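PDB 2FGQ: outer membrane porin protein 32 from Delftia acidovorans, which forms anion-selective channels across the outer membrane as a homotrimeric porin, here with malate bound. Local coordinates for residues 13-18 and 305-310. Numbering follows the deposited sequence.
Sequences NVAYVN and LQAKGV. With CA (calcium ion), chain C.
Ala15 and Val17, on the first strand of the 16-stranded antiparallel porin barrel, turn their side chains toward the loop segment 305-310. That loop joins the last two strands, 286-297 and 320-331, and is laid against the barrel wall. Asn13 reaches the loop through water. Its OD1 accepts a hydrogen bond from a water 2.8 Å away, and the same water donates to Lys308 O at 2.9 Å. Asn13 ND2 is held by the hydroxyl of Tyr289, which helps fix the turn of the amide. Val14 points the other way and packs on Ile138 of the second subunit. Ala15 meets two loop residues. Its CB touches Ala307 CB at 4.2 Å and also Val310 CG2 at 4.0 Å. Val310 CG1 is anti to the backbone N (chi1 177°). This puts CG2 against the methyl of Ala15, while CG1 comes near Ala15 O. Val17 CG1 makes a longer apolar contact with Ala307 CB at 4.4 Å. No direct hydrogen bond joins the segments. Ala307 is the centre of an inverse gamma turn, closed by a weak bond from Lys308 N to Gln306 O. Separately, Ala307 O accepts a bond from Val310 N. Gly309 turns its carbonyl to a calcium site shared with Leu29, Asp64 and, from the second subunit, Asn136 and Glu158. Gly309 O lies 2.3 Å from the calcium ion.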
loop_
_atom_site.group_PDB
_atom_site.type_symbol
_atom_site.label_atom_id
_atom_site.label_comp_id
_atom_site.label_asym_id
_atom_site.label_seq_id
_atom_site.Cartn_x
_atom_site.Cartn_y
_atom_site.Cartn_z
ATOM N N ASN A 13 -5.375 20.118 6.249
ATOM C CA ASN A 13 -6.137 21.307 6.629
ATOM C C ASN A 13 -7.032 21.045 7.836
ATOM O O ASN A 13 -7.273 19.921 8.239
ATOM C CB ASN A 13 -6.983 21.867 5.441
ATOM C CG ASN A 13 -7.886 20.799 4.807
ATOM O OD1 ASN A 13 -8.730 20.193 5.500
ATOM N ND2 ASN A 13 -7.738 20.570 3.489
ATOM N N VAL A 14 -7.540 22.130 8.394
ATOM C CA VAL A 14 -8.743 22.092 9.196
ATOM C C VAL A 14 -9.894 22.557 8.297
ATOM O O VAL A 14 -9.735 23.452 7.480
ATOM C CB VAL A 14 -8.610 22.951 10.477
ATOM C CG1 VAL A 14 -9.904 23.034 11.197
ATOM C CG2 VAL A 14 -7.545 22.361 11.392
ATOM N N ALA A 15 -11.034 21.923 8.468
ATOM C CA ALA A 15 -12.189 22.248 7.675
ATOM C C ALA A 15 -13.480 22.191 8.471
ATOM O O ALA A 15 -13.572 21.528 9.483
ATOM C CB ALA A 15 -12.281 21.378 6.401
ATOM N N TYR A 16 -14.467 22.915 7.963
ATOM C CA TYR A 16 -15.770 23.044 8.564
ATOM C C TYR A 16 -16.816 23.162 7.468
ATOM O O TYR A 16 -16.625 23.876 6.483
ATOM C CB TYR A 16 -15.781 24.311 9.404
ATOM C CG TYR A 16 -17.136 24.811 9.836
ATOM C CD1 TYR A 16 -17.863 25.677 9.037
ATOM C CD2 TYR A 16 -17.683 24.415 11.038
ATOM C CE1 TYR A 16 -19.112 26.154 9.441
ATOM C CE2 TYR A 16 -18.927 24.893 11.463
ATOM C CZ TYR A 16 -19.627 25.745 10.647
ATOM O OH TYR A 16 -20.859 26.198 11.027
ATOM N N VAL A 17 -17.934 22.490 7.673
ATOM C CA VAL A 17 -19.165 22.776 6.929
ATOM C C VAL A 17 -20.298 22.983 7.942
ATOM O O VAL A 17 -20.333 22.386 9.011
ATOM C CB VAL A 17 -19.565 21.689 5.928
ATOM C CG1 VAL A 17 -18.570 21.606 4.753
ATOM C CG2 VAL A 17 -19.749 20.347 6.626
ATOM N N ASN A 18 -21.217 23.872 7.606
ATOM C CA ASN A 18 -22.291 24.190 8.549
ATOM C C ASN A 18 -23.437 23.181 8.579
ATOM O O ASN A 18 -24.202 23.113 9.535
ATOM C CB ASN A 18 -22.761 25.644 8.396
ATOM C CG ASN A 18 -23.549 25.944 7.130
ATOM O OD1 ASN A 18 -24.290 26.991 7.064
ATOM N ND2 ASN A 18 -23.441 25.109 6.156
ATOM N N LEU A 305 -20.507 20.462 -0.534
ATOM C CA LEU A 305 -19.121 20.828 -0.721
ATOM C C LEU A 305 -18.198 19.650 -0.377
ATOM O O LEU A 305 -18.503 18.807 0.489
ATOM C CB LEU A 305 -18.784 22.022 0.134
ATOM C CG LEU A 305 -19.515 23.315 -0.178
ATOM C CD1 LEU A 305 -19.369 24.298 0.986
ATOM C CD2 LEU A 305 -18.984 23.895 -1.474
ATOM N N GLN A 306 -17.040 19.630 -1.006
ATOM C CA GLN A 306 -16.155 18.464 -0.904
ATOM C C GLN A 306 -15.000 18.722 0.065
ATOM O O GLN A 306 -13.854 18.932 -0.365
ATOM C CB GLN A 306 -15.646 18.121 -2.290
ATOM C CG GLN A 306 -16.790 17.731 -3.219
ATOM C CD GLN A 306 -17.565 16.551 -2.728
ATOM O OE1 GLN A 306 -18.739 16.672 -2.280
ATOM N NE2 GLN A 306 -16.948 15.395 -2.810
ATOM N N ALA A 307 -15.303 18.725 1.371
ATOM C CA ALA A 307 -14.258 18.933 2.396
ATOM C C ALA A 307 -13.631 17.560 2.683
ATOM O O ALA A 307 -14.067 16.868 3.613
ATOM C CB ALA A 307 -14.829 19.542 3.682
ATOM N N LYS A 308 -12.673 17.146 1.853
ATOM C CA LYS A 308 -12.121 15.799 1.899
ATOM C C LYS A 308 -11.528 15.553 3.281
ATOM O O LYS A 308 -10.757 16.376 3.785
ATOM C CB LYS A 308 -11.048 15.611 0.855
ATOM C CG LYS A 308 -10.472 14.217 0.793
ATOM C CD LYS A 308 -9.504 14.059 -0.401
ATOM C CE LYS A 308 -10.222 13.660 -1.688
ATOM N NZ LYS A 308 -9.314 13.594 -2.861
ATOM N N GLY A 309 -11.889 14.412 3.854
ATOM C CA GLY A 309 -11.438 14.000 5.175
ATOM C C GLY A 309 -12.262 14.571 6.287
ATOM O O GLY A 309 -11.980 14.270 7.448
ATOM N N VAL A 310 -13.262 15.391 5.964
ATOM C CA VAL A 310 -14.146 15.937 7.002
ATOM C C VAL A 310 -15.593 15.603 6.689
ATOM O O VAL A 310 -16.237 14.860 7.428
ATOM C CB VAL A 310 -13.919 17.451 7.250
ATOM C CG1 VAL A 310 -14.912 17.986 8.287
ATOM C CG2 VAL A 310 -12.497 17.662 7.739
HETATM CA CA CA C . -10.403 13.618 8.958
HETATM O O HOH W 1 -10.966 19.214 4.041
HETATM O O HOH W 2 -10.926 11.248 8.539
#